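PDB 1ZZG: glucose-6-phosphate isomerase from Thermus thermophilus, which probably catalyses the reversible isomerization of glucose 6-phosphate to fructose 6-phosphate in glycolysis and gluconeogenesis. Local coordinates for residues H239-E252 and V279-Q292. Sequence-based numbering, arbitrary orientation.
Sequences HRHLPVHVFMVYSE and VGTTAVPALGPKDQ
The hydroxyl of Tyr250 gives its proton to Gln292, with OH 2.7 Å from OE1 and lying in the amide's carbonyl plane on a lone pair; Thr350 is a second partner of the same hydroxyl. Phenol and amide planes stand 41° apart, and the amide NE2 is held by Glu346. Gly288 puts its CA over the centre of one phenol face, 3.4 Å from the ring centroid and almost on the ring normal, a CH-pi contact that leaves no room for a side chain there. Pro289, which follows a cis peptide bond, adds its CB at 4.0 Å from Tyr250 CE2, while Leu343 and Ala347 of helix 339-356 also touch the ring. A leucine in place of Tyr250 would probably leave Gln292 OE1 without its hydroxyl donor and Gly288 CA without its aromatic cover. Nearby, the extended Met248, CG anti to the backbone N (chi1 -174°), lays that CG 3.6 Å from Ala286 CB, and its CE reaches Leu287 O and Gly288 CA. Beyond, Lys290 NZ meets the syn lone pair of Glu252 OE1 at 3.0 Å in a salt bridge and also pairs with Asp99 of the second subunit. At the other end, Thr281 turns its CG2 to Leu242 O at 3.3 Å, and its OG1 is hydrogen-bonded to His265. Between these ends seven backbone hydrogen bonds, from Thr282 N to Pro243 O through Gly288 N to Val249 O, join parallel strands 244-249 and 282-287 and their flanking residues. On one face Val244 CG1 packs on Val284 CG2 at 3.6 Å; on the other, Phe247 stacks on Phe261 of helix 257-269. Through that helix and short strand 271-272 the chain reaches the parallel neighbour, a beta-alpha-beta type of crossover in a SIS-type alpha/beta domain of phosphoglucose isomerase.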
loop_
_atom_site.group_PDB
_atom_site.type_symbol
_atom_site.label_atom_id
_atom_site.label_comp_id
_atom_site.label_asym_id
_atom_site.label_seq_id
_atom_site.Cartn_x
_atom_site.Cartn_y
_atom_site.Cartn_z
ATOM N N HIS A 239 15.254 13.630 14.396
ATOM C CA HIS A 239 13.835 13.500 14.686
ATOM C C HIS A 239 13.543 12.094 15.186
ATOM O O HIS A 239 12.417 11.611 15.091
ATOM C CB HIS A 239 12.999 13.787 13.439
ATOM C CG HIS A 239 13.190 15.166 12.885
ATOM N ND1 HIS A 239 14.223 15.489 12.033
ATOM C CD2 HIS A 239 12.486 16.309 13.076
ATOM C CE1 HIS A 239 14.149 16.773 11.723
ATOM N NE2 HIS A 239 13.104 17.293 12.343
ATOM N N ARG A 240 14.563 11.443 15.737
ATOM C CA ARG A 240 14.430 10.067 16.230
ATOM C C ARG A 240 13.379 9.895 17.325
ATOM O O ARG A 240 12.927 8.784 17.598
ATOM C CB ARG A 240 15.786 9.579 16.750
ATOM C CG ARG A 240 16.282 10.339 17.974
ATOM C CD ARG A 240 17.552 9.724 18.562
ATOM N NE ARG A 240 17.371 8.318 18.920
ATOM C CZ ARG A 240 18.303 7.569 19.505
ATOM N NH1 ARG A 240 19.484 8.093 19.803
ATOM N NH2 ARG A 240 18.061 6.294 19.778
ATOM N N HIS A 241 12.998 10.999 17.949
ATOM C CA HIS A 241 12.021 10.959 19.020
ATOM C C HIS A 241 10.591 11.131 18.484
ATOM O O HIS A 241 9.624 10.871 19.199
ATOM C CB HIS A 241 12.331 12.062 20.015
ATOM C CG HIS A 241 12.508 13.402 19.370
ATOM N ND1 HIS A 241 13.405 13.622 18.348
ATOM C CD2 HIS A 241 11.909 14.592 19.606
ATOM C CE1 HIS A 241 13.351 14.890 17.980
ATOM N NE2 HIS A 241 12.451 15.501 18.727
ATOM N N LEU A 242 10.449 11.635 17.258
ATOM C CA LEU A 242 9.115 11.790 16.666
ATOM C C LEU A 242 8.672 10.371 16.295
ATOM O O LEU A 242 9.426 9.626 15.671
ATOM C CB LEU A 242 9.166 12.681 15.420
ATOM C CG LEU A 242 9.580 14.141 15.659
ATOM C CD1 LEU A 242 9.330 14.974 14.411
ATOM C CD2 LEU A 242 8.790 14.696 16.821
ATOM N N PRO A 243 7.436 9.986 16.656
ATOM C CA PRO A 243 6.913 8.642 16.367
ATOM C C PRO A 243 6.778 8.248 14.903
ATOM O O PRO A 243 6.866 7.065 14.556
ATOM C CB PRO A 243 5.557 8.642 17.080
ATOM C CG PRO A 243 5.102 10.068 16.922
ATOM C CD PRO A 243 6.382 10.858 17.214
ATOM N N VAL A 244 6.590 9.233 14.040
ATOM C CA VAL A 244 6.374 8.939 12.631
ATOM C C VAL A 244 7.336 9.531 11.608
ATOM O O VAL A 244 7.780 10.669 11.718
ATOM C CB VAL A 244 4.931 9.355 12.239
ATOM C CG1 VAL A 244 4.728 9.263 10.732
ATOM C CG2 VAL A 244 3.930 8.475 12.985
ATOM N N HIS A 245 7.645 8.727 10.600
ATOM C CA HIS A 245 8.495 9.151 9.504
ATOM C C HIS A 245 7.742 8.780 8.233
ATOM O O HIS A 245 7.581 7.599 7.918
ATOM C CB HIS A 245 9.850 8.441 9.546
ATOM C CG HIS A 245 10.693 8.700 8.336
ATOM N ND1 HIS A 245 10.841 9.954 7.787
ATOM C CD2 HIS A 245 11.430 7.864 7.566
ATOM C CE1 HIS A 245 11.632 9.881 6.732
ATOM N NE2 HIS A 245 12.002 8.623 6.576
ATOM N N VAL A 246 7.259 9.789 7.517
ATOM C CA VAL A 246 6.514 9.549 6.287
ATOM C C VAL A 246 7.439 9.508 5.076
ATOM O O VAL A 246 8.322 10.350 4.928
ATOM C CB VAL A 246 5.443 10.646 6.053
ATOM C CG1 VAL A 246 4.647 10.333 4.787
ATOM C CG2 VAL A 246 4.518 10.733 7.258
ATOM N N PHE A 247 7.237 8.506 4.224
ATOM C CA PHE A 247 8.030 8.343 3.007
ATOM C C PHE A 247 7.001 8.432 1.878
ATOM O O PHE A 247 6.261 7.480 1.622
ATOM C CB PHE A 247 8.731 6.972 3.010
ATOM C CG PHE A 247 9.656 6.753 1.840
ATOM C CD1 PHE A 247 10.896 7.383 1.784
ATOM C CD2 PHE A 247 9.278 5.924 0.786
ATOM C CE1 PHE A 247 11.746 7.191 0.696
ATOM C CE2 PHE A 247 10.116 5.726 -0.300
ATOM C CZ PHE A 247 11.354 6.360 -0.348
ATOM N N MET A 248 6.961 9.584 1.214
ATOM C CA MET A 248 5.996 9.846 0.149
ATOM C C MET A 248 6.620 9.984 -1.237
ATOM O O MET A 248 7.441 10.867 -1.475
ATOM C CB MET A 248 5.218 11.114 0.508
ATOM C CG MET A 248 4.063 11.471 -0.407
ATOM S SD MET A 248 3.163 12.886 0.306
ATOM C CE MET A 248 1.855 13.103 -0.886
ATOM N N VAL A 249 6.204 9.120 -2.161
ATOM C CA VAL A 249 6.747 9.134 -3.515
ATOM C C VAL A 249 5.764 9.647 -4.564
ATOM O O VAL A 249 4.659 9.123 -4.695
ATOM C CB VAL A 249 7.204 7.718 -3.930
ATOM C CG1 VAL A 249 7.836 7.755 -5.314
ATOM C CG2 VAL A 249 8.187 7.176 -2.911
ATOM N N TYR A 250 6.177 10.670 -5.308
ATOM C CA TYR A 250 5.344 11.244 -6.355
ATOM C C TYR A 250 5.542 10.551 -7.690
ATOM O O TYR A 250 6.133 11.110 -8.613
ATOM C CB TYR A 250 5.619 12.743 -6.509
ATOM C CG TYR A 250 4.722 13.567 -5.630
ATOM C CD1 TYR A 250 4.947 13.656 -4.258
ATOM C CD2 TYR A 250 3.586 14.187 -6.156
ATOM C CE1 TYR A 250 4.060 14.334 -3.427
ATOM C CE2 TYR A 250 2.690 14.867 -5.333
ATOM C CZ TYR A 250 2.931 14.934 -3.974
ATOM O OH TYR A 250 2.029 15.580 -3.160
ATOM N N SER A 251 5.032 9.328 -7.774
ATOM C CA SER A 251 5.126 8.513 -8.975
ATOM C C SER A 251 4.218 7.306 -8.813
ATOM O O SER A 251 4.039 6.802 -7.705
ATOM C CB SER A 251 6.567 8.035 -9.185
ATOM O OG SER A 251 6.653 7.128 -10.274
ATOM N N GLU A 252 3.624 6.856 -9.914
ATOM C CA GLU A 252 2.769 5.678 -9.866
ATOM C C GLU A 252 3.635 4.469 -10.235
ATOM O O GLU A 252 3.436 3.368 -9.720
ATOM C CB GLU A 252 1.592 5.824 -10.839
ATOM C CG GLU A 252 0.654 4.616 -10.901
ATOM C CD GLU A 252 -0.101 4.340 -9.597
ATOM O OE1 GLU A 252 -0.105 5.194 -8.681
ATOM O OE2 GLU A 252 -0.710 3.251 -9.497
ATOM N N VAL A 279 13.808 1.327 20.587
ATOM C CA VAL A 279 13.943 2.484 19.716
ATOM C C VAL A 279 13.355 2.219 18.338
ATOM O O VAL A 279 12.956 1.093 18.027
ATOM C CB VAL A 279 15.424 2.913 19.567
ATOM C CG1 VAL A 279 16.029 3.151 20.949
ATOM C CG2 VAL A 279 16.211 1.863 18.799
ATOM N N GLY A 280 13.289 3.269 17.527
ATOM C CA GLY A 280 12.757 3.143 16.178
ATOM C C GLY A 280 11.555 4.033 15.911
ATOM O O GLY A 280 10.733 4.268 16.803
ATOM N N THR A 281 11.455 4.542 14.688
ATOM C CA THR A 281 10.330 5.384 14.320
ATOM C C THR A 281 9.442 4.588 13.371
ATOM O O THR A 281 9.903 3.654 12.714
ATOM C CB THR A 281 10.785 6.692 13.636
ATOM O OG1 THR A 281 11.519 6.387 12.444
ATOM C CG2 THR A 281 11.670 7.509 14.585
ATOM N N THR A 282 8.170 4.956 13.313
ATOM C CA THR A 282 7.218 4.271 12.459
ATOM C C THR A 282 7.174 4.852 11.052
ATOM O O THR A 282 6.718 5.979 10.851
ATOM C CB THR A 282 5.810 4.331 13.075
ATOM O OG1 THR A 282 5.861 3.811 14.409
ATOM C CG2 THR A 282 4.824 3.499 12.242
ATOM N N ALA A 283 7.656 4.079 10.081
ATOM C CA ALA A 283 7.648 4.512 8.690
ATOM C C ALA A 283 6.224 4.370 8.150
ATOM O O ALA A 283 5.602 3.314 8.290
ATOM C CB ALA A 283 8.611 3.666 7.861
ATOM N N VAL A 284 5.724 5.440 7.538
ATOM C CA VAL A 284 4.377 5.469 6.975
ATOM C C VAL A 284 4.480 5.728 5.477
ATOM O O VAL A 284 4.999 6.760 5.053
ATOM C CB VAL A 284 3.529 6.587 7.633
ATOM C CG1 VAL A 284 2.135 6.615 7.028
ATOM C CG2 VAL A 284 3.445 6.360 9.130
ATOM N N PRO A 285 3.984 4.790 4.651
ATOM C CA PRO A 285 4.037 4.930 3.191
ATOM C C PRO A 285 2.995 5.905 2.635
ATOM O O PRO A 285 1.883 5.999 3.149
ATOM C CB PRO A 285 3.799 3.503 2.708
ATOM C CG PRO A 285 2.784 2.999 3.719
ATOM C CD PRO A 285 3.331 3.524 5.042
ATOM N N ALA A 286 3.369 6.628 1.582
ATOM C CA ALA A 286 2.465 7.569 0.935
ATOM C C ALA A 286 2.856 7.728 -0.522
ATOM O O ALA A 286 4.017 7.531 -0.895
ATOM C CB ALA A 286 2.507 8.917 1.634
ATOM N N LEU A 287 1.875 8.073 -1.345
ATOM C CA LEU A 287 2.108 8.275 -2.764
ATOM C C LEU A 287 1.535 9.623 -3.169
ATOM O O LEU A 287 0.492 10.032 -2.669
ATOM C CB LEU A 287 1.439 7.166 -3.587
ATOM C CG LEU A 287 2.002 5.747 -3.444
ATOM C CD1 LEU A 287 1.183 4.782 -4.307
ATOM C CD2 LEU A 287 3.466 5.732 -3.867
ATOM N N GLY A 288 2.227 10.309 -4.068
ATOM C CA GLY A 288 1.756 11.600 -4.531
ATOM C C GLY A 288 1.345 11.497 -5.983
ATOM O O GLY A 288 1.997 10.791 -6.764
ATOM N N PRO A 289 0.275 12.197 -6.389
ATOM C CA PRO A 289 -0.567 13.079 -5.573
ATOM C C PRO A 289 -1.769 12.448 -4.853
ATOM O O PRO A 289 -2.442 13.129 -4.075
ATOM C CB PRO A 289 -1.022 14.126 -6.580
ATOM C CG PRO A 289 -1.254 13.285 -7.799
ATOM C CD PRO A 289 -0.029 12.371 -7.822
ATOM N N LYS A 290 -2.039 11.162 -5.083
ATOM C CA LYS A 290 -3.208 10.532 -4.462
ATOM C C LYS A 290 -3.334 10.729 -2.945
ATOM O O LYS A 290 -4.445 10.865 -2.424
ATOM C CB LYS A 290 -3.280 9.029 -4.806
ATOM C CG LYS A 290 -2.291 8.143 -4.057
ATOM C CD LYS A 290 -2.421 6.671 -4.469
ATOM C CE LYS A 290 -2.041 6.466 -5.934
ATOM N NZ LYS A 290 -2.029 5.031 -6.356
ATOM N N ASP A 291 -2.217 10.760 -2.225
ATOM C CA ASP A 291 -2.317 10.946 -0.785
ATOM C C ASP A 291 -2.582 12.383 -0.335
ATOM O O ASP A 291 -2.675 12.664 0.860
ATOM C CB ASP A 291 -1.099 10.344 -0.085
ATOM C CG ASP A 291 -1.285 8.860 0.183
ATOM O OD1 ASP A 291 -2.346 8.510 0.747
ATOM O OD2 ASP A 291 -0.401 8.051 -0.164
ATOM N N GLN A 292 -2.722 13.290 -1.299
ATOM C CA GLN A 292 -3.060 14.675 -0.987
ATOM C C GLN A 292 -4.563 14.584 -0.716
ATOM O O GLN A 292 -5.177 15.493 -0.150
ATOM C CB GLN A 292 -2.808 15.590 -2.194
ATOM C CG GLN A 292 -1.350 15.670 -2.648
ATOM C CD GLN A 292 -1.171 16.411 -3.971
ATOM O OE1 GLN A 292 -0.071 16.451 -4.526
ATOM N NE2 GLN A 292 -2.254 16.996 -4.482
HETATM O O HOH W 1 14.252 6.246 17.598
#